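PDB 6U9I: BvnE, which acts as a stereoselective semipinacolase, an isomerase that takes part in brevianamide assembly in Penicillium brevicompactum. Local coordinates for residues 13-18 / 88-93; 23-28 / 127-132; 95-100 / 120-125. One frame throughout, in Å; residues are numbered along the deposited sequence.

Overall arrangement
Interactions 1 and 2 pack helix 14-31 on a curled mixed sheet; interaction 3 joins two strands within that sheet. The first helical turn meets strand 89-91 in interaction 1, a later turn the start of strand 129-136 in interaction 2. Interaction 3 lies about 8 Å, centre to centre, from both. It is held by backbone hydrogen bonds, with a salt bridge at its end; the helix contacts rest on packing plus one bond from Arg24 to a backbone carbonyl (interaction 2) or a water bridge (interaction 1). Interaction 1 is buried and, like the partly buried interaction 3, touches the second subunit; interaction 2 mixes a buried tryptophan with a partly exposed arginine.

Interaction 1 (13-18 / 88-93)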
loop_
_atom_site.group_PDB
_atom_site.type_symbol
_atom_site.label_atom_id
_atom_site.label_comp_id
_atom_site.label_asym_id
_atom_site.label_seq_id
_atom_site.Cartn_x
_atom_site.Cartn_y
_atom_site.Cartn_z
ATOM N N ASN A 13 16.630 18.799 -8.608
ATOM C CA ASN A 13 16.592 17.898 -7.461
ATOM C C ASN A 13 15.184 17.806 -6.852
ATOM O O ASN A 13 14.997 17.976 -5.642
ATOM C CB ASN A 13 17.607 18.336 -6.392
ATOM C CG ASN A 13 19.045 18.379 -6.917
ATOM O OD1 ASN A 13 19.669 19.440 -6.954
ATOM N ND2 ASN A 13 19.577 17.221 -7.310
ATOM N N LEU A 14 14.193 17.524 -7.702
ATOM C CA LEU A 14 12.833 17.359 -7.206
ATOM C C LEU A 14 12.666 16.071 -6.407
ATOM O O LEU A 14 11.915 16.045 -5.423
ATOM C CB LEU A 14 11.853 17.393 -8.367
ATOM C CG LEU A 14 10.397 17.330 -7.926
ATOM C CD1 LEU A 14 9.981 18.629 -7.261
ATOM C CD2 LEU A 14 9.533 17.053 -9.139
ATOM N N ARG A 15 13.349 14.996 -6.805
ATOM C CA ARG A 15 13.282 13.759 -6.030
ATOM C C ARG A 15 13.726 13.989 -4.592
ATOM O O ARG A 15 13.072 13.540 -3.646
ATOM C CB ARG A 15 14.139 12.674 -6.678
ATOM C CG ARG A 15 14.169 11.392 -5.867
ATOM C CD ARG A 15 15.143 10.356 -6.432
ATOM N NE ARG A 15 14.949 9.060 -5.784
ATOM C CZ ARG A 15 14.061 8.162 -6.193
ATOM N NH1 ARG A 15 13.294 8.425 -7.255
ATOM N NH2 ARG A 15 13.928 7.012 -5.541
ATOM N N GLU A 16 14.845 14.686 -4.398
ATOM C CA GLU A 16 15.315 14.896 -3.035
ATOM C C GLU A 16 14.347 15.773 -2.250
ATOM O O GLU A 16 14.097 15.519 -1.067
ATOM C CB GLU A 16 16.730 15.488 -3.047
ATOM C CG GLU A 16 17.778 14.575 -3.706
ATOM C CD GLU A 16 17.680 14.531 -5.234
ATOM O OE1 GLU A 16 16.908 15.326 -5.812
ATOM O OE2 GLU A 16 18.373 13.695 -5.856
ATOM N N GLN A 17 13.766 16.786 -2.902
ATOM C CA GLN A 17 12.767 17.619 -2.240
ATOM C C GLN A 17 11.566 16.795 -1.783
ATOM O O GLN A 17 11.044 17.009 -0.684
ATOM C CB GLN A 17 12.300 18.731 -3.176
ATOM C CG GLN A 17 11.088 19.507 -2.648
ATOM C CD GLN A 17 11.416 20.372 -1.442
ATOM O OE1 GLN A 17 11.767 21.540 -1.590
ATOM N NE2 GLN A 17 11.296 19.805 -0.241
ATOM N N LEU A 18 11.103 15.862 -2.624
ATOM C CA LEU A 18 9.948 15.049 -2.243
ATOM C C LEU A 18 10.297 14.116 -1.087
ATOM O O LEU A 18 9.475 13.891 -0.189
ATOM C CB LEU A 18 9.432 14.268 -3.456
ATOM C CG LEU A 18 8.766 15.131 -4.544
ATOM C CD1 LEU A 18 8.679 14.385 -5.875
ATOM C CD2 LEU A 18 7.360 15.588 -4.099
ATOM N N PRO A 88 11.356 5.162 0.872
ATOM C CA PRO A 88 10.344 5.887 0.090
ATOM C C PRO A 88 10.484 5.627 -1.404
ATOM O O PRO A 88 11.585 5.592 -1.955
ATOM C CB PRO A 88 10.615 7.356 0.433
ATOM C CG PRO A 88 11.317 7.314 1.747
ATOM C CD PRO A 88 12.171 6.076 1.693
ATOM N N ILE A 89 9.341 5.473 -2.062
ATOM C CA ILE A 89 9.259 5.265 -3.503
ATOM C C ILE A 89 8.743 6.568 -4.080
ATOM O O ILE A 89 7.680 7.034 -3.671
ATOM C CB ILE A 89 8.313 4.105 -3.843
ATOM C CG1 ILE A 89 8.758 2.837 -3.116
ATOM C CG2 ILE A 89 8.237 3.897 -5.346
ATOM C CD1 ILE A 89 7.726 1.734 -3.180
ATOM N N VAL A 90 9.483 7.170 -5.012
ATOM C CA VAL A 90 9.227 8.553 -5.421
ATOM C C VAL A 90 8.920 8.608 -6.912
ATOM O O VAL A 90 9.754 8.205 -7.735
ATOM C CB VAL A 90 10.414 9.472 -5.095
ATOM C CG1 VAL A 90 10.074 10.921 -5.476
ATOM C CG2 VAL A 90 10.758 9.377 -3.624
ATOM N N ASP A 91 7.741 9.158 -7.264
ATOM C CA ASP A 91 7.391 9.475 -8.650
ATOM C C ASP A 91 7.478 10.992 -8.789
ATOM O O ASP A 91 6.537 11.704 -8.430
ATOM C CB ASP A 91 6.000 8.952 -9.008
ATOM C CG ASP A 91 5.651 9.136 -10.501
ATOM O OD1 ASP A 91 6.278 9.975 -11.174
ATOM O OD2 ASP A 91 4.732 8.446 -11.004
ATOM N N GLU A 92 8.614 11.479 -9.310
ATOM C CA GLU A 92 8.824 12.922 -9.447
ATOM C C GLU A 92 7.764 13.563 -10.329
ATOM O O GLU A 92 7.307 14.677 -10.054
ATOM C CB GLU A 92 10.198 13.203 -10.052
ATOM C CG GLU A 92 11.337 13.209 -9.089
ATOM C CD GLU A 92 12.629 13.630 -9.768
ATOM O OE1 GLU A 92 13.533 12.779 -9.910
ATOM O OE2 GLU A 92 12.729 14.811 -10.179
ATOM N N ARG A 93 7.392 12.888 -11.415
ATOM C CA ARG A 93 6.447 13.474 -12.362
ATOM C C ARG A 93 5.089 13.724 -11.715
ATOM O O ARG A 93 4.471 14.775 -11.931
ATOM C CB ARG A 93 6.297 12.565 -13.579
ATOM C CG ARG A 93 5.269 13.082 -14.578
ATOM C CD ARG A 93 5.390 12.400 -15.931
ATOM N NE ARG A 93 4.312 12.836 -16.819
ATOM C CZ ARG A 93 4.446 13.772 -17.754
ATOM N NH1 ARG A 93 3.407 14.111 -18.508
ATOM N NH2 ARG A 93 5.621 14.363 -17.939
HETATM O O HOH W 1 13.346 10.392 -9.460
#
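The first turn of helix 14-31 lies across the short strand 89-91 here, a helix-on-sheet packing consistent with an NTF2-like alpha+beta fold; the two axes cross at 129°. The apolar part is small. Leu18 reaches down with its CD1, which sits 3.8 Å from Val90 CG1 and also rests over the backbone of Glu92. One turn earlier, Leu14 and Glu92 run alongside each other, pointing opposite ways, with Leu14 CD2 near Glu92 O.

Arg15 supplies the long side chain. Its CG is anti to the backbone N (chi1 177°) and the chain stays extended to NE, so the guanidinium is carried over to the strand, where Val90 CB lies above one face, 3.7 Å from Arg15 NH1. The charge is met across the dimer: Arg15 pairs with Asp91 of the second subunit, and the symmetric bridge is made in return.

Glu92 lays its carboxylate on the start of the helix, OE2 3.3 Å from Leu14 CB, and the positive end of the helix would probably favour its negative charge. The polar link is a single water, in the plane of the Arg15 guanidinium at its edge, which bridges the two side chains: it accepts from Arg15 NH1 at 3.0 Å and donates to Glu92 OE1 at 2.4 Å.

Interaction 2 (23-28 / 127-132)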
loop_
_atom_site.group_PDB
_atom_site.type_symbol
_atom_site.label_atom_id
_atom_site.label_comp_id
_atom_site.label_asym_id
_atom_site.label_seq_id
_atom_site.Cartn_x
_atom_site.Cartn_y
_atom_site.Cartn_z
ATOM N N HIS A 23 9.812 12.783 4.606
ATOM C CA HIS A 23 10.364 12.584 5.939
ATOM C C HIS A 23 9.869 13.643 6.909
ATOM O O HIS A 23 9.696 13.355 8.099
ATOM C CB HIS A 23 11.891 12.557 5.881
ATOM C CG HIS A 23 12.439 11.238 5.421
ATOM N ND1 HIS A 23 12.245 10.068 6.127
ATOM C CD2 HIS A 23 13.151 10.898 4.321
ATOM C CE1 HIS A 23 12.820 9.067 5.482
ATOM N NE2 HIS A 23 13.375 9.544 4.382
ATOM N N ARG A 24 9.612 14.863 6.427
ATOM C CA ARG A 24 9.020 15.862 7.307
ATOM C C ARG A 24 7.633 15.436 7.752
ATOM O O ARG A 24 7.252 15.641 8.913
ATOM C CB ARG A 24 8.972 17.228 6.621
ATOM C CG ARG A 24 8.393 18.329 7.515
ATOM C CD ARG A 24 8.355 19.652 6.777
ATOM N NE ARG A 24 7.551 19.532 5.563
ATOM C CZ ARG A 24 7.399 20.502 4.668
ATOM N NH1 ARG A 24 6.654 20.296 3.590
ATOM N NH2 ARG A 24 7.995 21.678 4.853
ATOM N N TRP A 25 6.854 14.845 6.834
ATOM C CA TRP A 25 5.536 14.349 7.208
ATOM C C TRP A 25 5.642 13.294 8.306
ATOM O O TRP A 25 4.875 13.315 9.273
ATOM C CB TRP A 25 4.823 13.791 5.973
ATOM C CG TRP A 25 3.443 13.291 6.253
ATOM C CD1 TRP A 25 2.314 14.045 6.394
ATOM C CD2 TRP A 25 3.040 11.921 6.427
ATOM N NE1 TRP A 25 1.228 13.232 6.643
ATOM C CE2 TRP A 25 1.649 11.925 6.669
ATOM C CE3 TRP A 25 3.718 10.691 6.398
ATOM C CZ2 TRP A 25 0.924 10.750 6.887
ATOM C CZ3 TRP A 25 2.987 9.520 6.617
ATOM C CH2 TRP A 25 1.610 9.564 6.854
ATOM N N LEU A 26 6.599 12.371 8.182
ATOM C CA LEU A 26 6.793 11.373 9.227
ATOM C C LEU A 26 7.189 12.026 10.547
ATOM O O LEU A 26 6.697 11.637 11.613
ATOM C CB LEU A 26 7.873 10.372 8.809
ATOM C CG LEU A 26 7.544 9.252 7.817
ATOM C CD1 LEU A 26 8.759 8.338 7.701
ATOM C CD2 LEU A 26 6.323 8.437 8.240
ATOM N N SER A 27 8.098 13.005 10.502
ATOM C CA SER A 27 8.606 13.563 11.751
ATOM C C SER A 27 7.531 14.368 12.465
ATOM O O SER A 27 7.443 14.331 13.698
ATOM C CB SER A 27 9.847 14.419 11.491
ATOM O OG SER A 27 9.475 15.649 10.904
ATOM N N THR A 28 6.681 15.080 11.710
ATOM C CA THR A 28 5.606 15.816 12.368
ATOM C C THR A 28 4.532 14.869 12.883
ATOM O O THR A 28 3.891 15.155 13.901
ATOM C CB THR A 28 5.011 16.882 11.435
ATOM O OG1 THR A 28 4.515 16.283 10.233
ATOM C CG2 THR A 28 6.070 17.918 11.064
ATOM N N THR A 127 6.361 20.946 -1.761
ATOM C CA THR A 127 6.570 21.559 -0.457
ATOM C C THR A 127 5.353 21.506 0.450
ATOM O O THR A 127 5.472 21.853 1.626
ATOM C CB THR A 127 6.960 23.032 -0.616
ATOM O OG1 THR A 127 5.878 23.727 -1.260
ATOM C CG2 THR A 127 8.232 23.163 -1.447
ATOM N N LEU A 128 4.187 21.130 -0.071
ATOM C CA LEU A 128 2.985 20.985 0.727
ATOM C C LEU A 128 2.277 19.709 0.311
ATOM O O LEU A 128 2.175 19.411 -0.881
ATOM C CB LEU A 128 2.030 22.173 0.541
ATOM C CG LEU A 128 2.411 23.521 1.149
ATOM C CD1 LEU A 128 1.333 24.532 0.785
ATOM C CD2 LEU A 128 2.545 23.411 2.655
ATOM N N LEU A 129 1.783 18.974 1.296
ATOM C CA LEU A 129 1.007 17.765 1.052
ATOM C C LEU A 129 -0.401 18.121 0.579
ATOM O O LEU A 129 -1.112 18.869 1.249
ATOM C CB LEU A 129 0.937 16.949 2.338
ATOM C CG LEU A 129 0.258 15.595 2.330
ATOM C CD1 LEU A 129 1.013 14.610 1.428
ATOM C CD2 LEU A 129 0.267 15.138 3.774
ATOM N N ARG A 130 -0.820 17.562 -0.563
ATOM C CA ARG A 130 -2.150 17.856 -1.091
ATOM C C ARG A 130 -3.092 16.659 -1.069
ATOM O O ARG A 130 -4.295 16.836 -1.284
ATOM C CB ARG A 130 -2.056 18.407 -2.525
ATOM C CG ARG A 130 -1.664 17.375 -3.579
ATOM C CD ARG A 130 -1.651 17.979 -4.997
ATOM N NE ARG A 130 -2.980 18.472 -5.384
ATOM C CZ ARG A 130 -3.220 19.120 -6.519
ATOM N NH1 ARG A 130 -4.456 19.540 -6.819
ATOM N NH2 ARG A 130 -2.228 19.335 -7.364
ATOM N N ASP A 131 -2.593 15.457 -0.786
ATOM C CA ASP A 131 -3.447 14.281 -0.712
ATOM C C ASP A 131 -2.685 13.183 0.008
ATOM O O ASP A 131 -1.479 13.045 -0.184
ATOM C CB ASP A 131 -3.858 13.784 -2.102
ATOM C CG ASP A 131 -4.890 12.673 -2.034
ATOM O OD1 ASP A 131 -6.067 12.992 -1.759
ATOM O OD2 ASP A 131 -4.540 11.487 -2.249
ATOM N N VAL A 132 -3.391 12.411 0.830
ATOM C CA VAL A 132 -2.840 11.205 1.452
ATOM C C VAL A 132 -3.841 10.079 1.293
ATOM O O VAL A 132 -5.000 10.227 1.694
ATOM C CB VAL A 132 -2.558 11.391 2.952
ATOM C CG1 VAL A 132 -1.811 10.185 3.476
ATOM C CG2 VAL A 132 -1.797 12.629 3.192
#
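Trp25 meets one methyl of Leu129 with the pyrrole part of its indole: Leu129 CD2 is 3.5 Å from Trp25 CD1 and 3.6 Å from Trp25 NE1. The two side chains cross obliquely. Trp25 has CG anti to the backbone N (chi1 -178°), which swings the ring off the helix toward the strand, and Leu129 holds its own CG anti in the same way, so each leans out to meet the other. At the benzene side of the indole the contact is looser, with Trp25 CZ2 4.4 Å from Val132 CG1. Met99 and Leu101 of strand 96-107 also pack on Trp25, so the indole is shared between two strands of the sheet.

Leu129 and Val132 both turn toward the helix although they are three residues apart, a spacing that would put them on opposite faces of a regular strand. The classic beta bulge between them, in which Arg130 and Asp131 both face Thr121 on the neighbouring strand 110-122, takes up the extra residue. Helix 14-31 thus covers the face of the sheet that carries Leu129 and Val132, consistent with the NTF2-like fold, in which helices pack against a strongly curved sheet.

Nearer the surface, Arg24 runs extended as far as CD, then bends at chi3 (59°) to direct its guanidinium to the loop ahead of the strand. Arg24 NH1 donates to Thr127 O over 2.8 Å. Thr127 O lies close to the guanidinium plane, but NH1 stands well above the carbonyl plane. Asn123 fixes this turn from the other side, its OD1 accepting from Thr127 N and Leu128 N. Back on the helix, Arg24 O takes two donors, Thr28 N and, at 3.0 Å, Ser27 OG.

Interaction 3 (95-100 / 120-125); sequences RKVVMH and LTFNEE
Strands 96-107 and 110-122 form a beta hairpin, and this contact joins its two open ends, the start of the first strand and the end of the second. Val97 and Leu120 make a hydrogen-bonded pair: Val97 N to Leu120 O and Leu120 N to Val97 O are both 2.8 Å. The next backbone bond, Phe122 N to Arg95 O, is nearly straight at 166°.

On the face with Val97 and Leu120, which helix 14-31 covers, Val97 CG2 meets the ring edge of Phe122 at CE2, 4.0 Å away, and Met99 bends at chi3 to bring its CE against Leu120 CD1. The other face carries the non-hydrogen-bonded pair Lys96 and Thr121. Their side chains run alongside each other, and a bend at chi4 (-77°) folds Lys96 NZ back to donate to Thr121 OG1 at 2.8 Å.

Beyond the strand end, Arg95 grips the turn after Phe122. Its NE donates to Glu124 O at 2.9 Å, on a lone pair and within the guanidinium plane, while NH1 forms a salt bridge with Glu124 OE1 at 2.8 Å that is weak as a hydrogen bond. An alanine in place of Arg95 would remove both the NE bond and the salt bridge, and would probably leave the turn at Glu124 less firmly held. The backbone of Arg95 has positive phi (58°), and with Lys96 it faces Asp91: a G1 beta bulge, at the tight turn that joins strand 89-91 to its antiparallel neighbour 96-107.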
loop_
_atom_site.group_PDB
_atom_site.type_symbol
_atom_site.label_atom_id
_atom_site.label_comp_id
_atom_site.label_asym_id
_atom_site.label_seq_id
_atom_site.Cartn_x
_atom_site.Cartn_y
_atom_site.Cartn_z
ATOM N N ARG A 95 4.599 13.892 -8.411
ATOM C CA ARG A 95 4.793 14.461 -7.072
ATOM C C ARG A 95 4.266 13.521 -5.993
ATOM O O ARG A 95 3.690 13.962 -4.994
ATOM C CB ARG A 95 4.133 15.838 -6.928
ATOM C CG ARG A 95 5.008 17.018 -7.295
ATOM C CD ARG A 95 5.401 16.956 -8.722
ATOM N NE ARG A 95 5.934 18.212 -9.231
ATOM C CZ ARG A 95 6.313 18.361 -10.492
ATOM N NH1 ARG A 95 6.788 19.525 -10.930
ATOM N NH2 ARG A 95 6.231 17.322 -11.308
ATOM N N LYS A 96 4.482 12.218 -6.174
ATOM C CA LYS A 96 3.966 11.238 -5.228
ATOM C C LYS A 96 5.115 10.517 -4.535
ATOM O O LYS A 96 6.169 10.284 -5.134
ATOM C CB LYS A 96 3.065 10.228 -5.912
ATOM C CG LYS A 96 1.750 10.853 -6.371
ATOM C CD LYS A 96 0.848 9.810 -6.976
ATOM C CE LYS A 96 -0.311 10.454 -7.723
ATOM N NZ LYS A 96 -1.395 10.961 -6.808
ATOM N N VAL A 97 4.894 10.184 -3.260
ATOM C CA VAL A 97 5.826 9.359 -2.485
ATOM C C VAL A 97 5.029 8.248 -1.819
ATOM O O VAL A 97 4.056 8.525 -1.109
ATOM C CB VAL A 97 6.582 10.172 -1.418
ATOM C CG1 VAL A 97 7.543 9.244 -0.624
ATOM C CG2 VAL A 97 7.352 11.317 -2.066
ATOM N N VAL A 98 5.450 6.998 -2.025
ATOM C CA VAL A 98 4.789 5.837 -1.430
ATOM C C VAL A 98 5.679 5.285 -0.322
ATOM O O VAL A 98 6.888 5.142 -0.519
ATOM C CB VAL A 98 4.505 4.761 -2.490
ATOM C CG1 VAL A 98 3.851 3.533 -1.851
ATOM C CG2 VAL A 98 3.601 5.341 -3.583
ATOM N N MET A 99 5.086 4.970 0.832
ATOM C CA MET A 99 5.856 4.449 1.958
ATOM C C MET A 99 5.114 3.315 2.642
ATOM O O MET A 99 3.924 3.423 2.952
ATOM C CB MET A 99 6.174 5.538 2.983
ATOM C CG MET A 99 7.145 6.584 2.430
ATOM S SD MET A 99 7.659 7.785 3.655
ATOM C CE MET A 99 6.112 8.617 3.987
ATOM N N HIS A 100 5.849 2.240 2.896
ATOM C CA HIS A 100 5.370 1.103 3.668
ATOM C C HIS A 100 5.753 1.359 5.121
ATOM O O HIS A 100 6.940 1.430 5.441
ATOM C CB HIS A 100 6.022 -0.164 3.119
ATOM C CG HIS A 100 5.433 -1.437 3.630
ATOM N ND1 HIS A 100 6.063 -2.652 3.460
ATOM C CD2 HIS A 100 4.281 -1.696 4.295
ATOM C CE1 HIS A 100 5.325 -3.608 4.003
ATOM N NE2 HIS A 100 4.238 -3.055 4.516
ATOM N N LEU A 120 1.502 9.600 -0.497
ATOM C CA LEU A 120 1.492 11.049 -0.347
ATOM C C LEU A 120 1.554 11.688 -1.729
ATOM O O LEU A 120 2.375 11.292 -2.561
ATOM C CB LEU A 120 2.685 11.519 0.489
ATOM C CG LEU A 120 2.913 10.870 1.860
ATOM C CD1 LEU A 120 4.176 11.423 2.513
ATOM C CD2 LEU A 120 1.733 11.142 2.746
ATOM N N THR A 121 0.695 12.672 -1.978
ATOM C CA THR A 121 0.829 13.523 -3.157
ATOM C C THR A 121 1.126 14.938 -2.684
ATOM O O THR A 121 0.456 15.443 -1.776
ATOM C CB THR A 121 -0.443 13.532 -4.017
ATOM O OG1 THR A 121 -0.832 12.183 -4.308
ATOM C CG2 THR A 121 -0.174 14.266 -5.334
ATOM N N PHE A 122 2.122 15.574 -3.292
ATOM C CA PHE A 122 2.484 16.935 -2.935
ATOM C C PHE A 122 2.053 17.895 -4.037
ATOM O O PHE A 122 1.700 17.490 -5.149
ATOM C CB PHE A 122 3.986 17.038 -2.660
ATOM C CG PHE A 122 4.413 16.268 -1.438
ATOM C CD1 PHE A 122 4.373 16.863 -0.189
ATOM C CD2 PHE A 122 4.808 14.947 -1.539
ATOM C CE1 PHE A 122 4.739 16.161 0.949
ATOM C CE2 PHE A 122 5.184 14.233 -0.407
ATOM C CZ PHE A 122 5.149 14.839 0.829
ATOM N N ASN A 123 2.058 19.183 -3.702
ATOM C CA ASN A 123 1.827 20.210 -4.705
ATOM C C ASN A 123 2.995 20.227 -5.699
ATOM O O ASN A 123 3.996 19.516 -5.548
ATOM C CB ASN A 123 1.613 21.574 -4.032
ATOM C CG ASN A 123 2.849 22.071 -3.272
ATOM O OD1 ASN A 123 3.841 21.360 -3.140
ATOM N ND2 ASN A 123 2.776 23.305 -2.757
ATOM N N GLU A 124 2.867 21.066 -6.730
ATOM C CA GLU A 124 3.837 21.063 -7.823
ATOM C C GLU A 124 5.244 21.339 -7.325
ATOM O O GLU A 124 6.210 20.762 -7.834
ATOM C CB GLU A 124 3.445 22.101 -8.881
ATOM C CG GLU A 124 4.269 21.988 -10.157
ATOM C CD GLU A 124 5.589 22.741 -10.086
ATOM O OE1 GLU A 124 6.561 22.310 -10.754
ATOM O OE2 GLU A 124 5.661 23.758 -9.356
ATOM N N GLU A 125 5.380 22.219 -6.337
ATOM C CA GLU A 125 6.691 22.558 -5.809
ATOM C C GLU A 125 7.242 21.482 -4.888
ATOM O O GLU A 125 8.417 21.559 -4.500
ATOM C CB GLU A 125 6.626 23.888 -5.056
ATOM C CG GLU A 125 5.911 25.003 -5.823
ATOM C CD GLU A 125 4.442 25.158 -5.418
ATOM O OE1 GLU A 125 3.585 24.379 -5.897
ATOM O OE2 GLU A 125 4.146 26.070 -4.614
#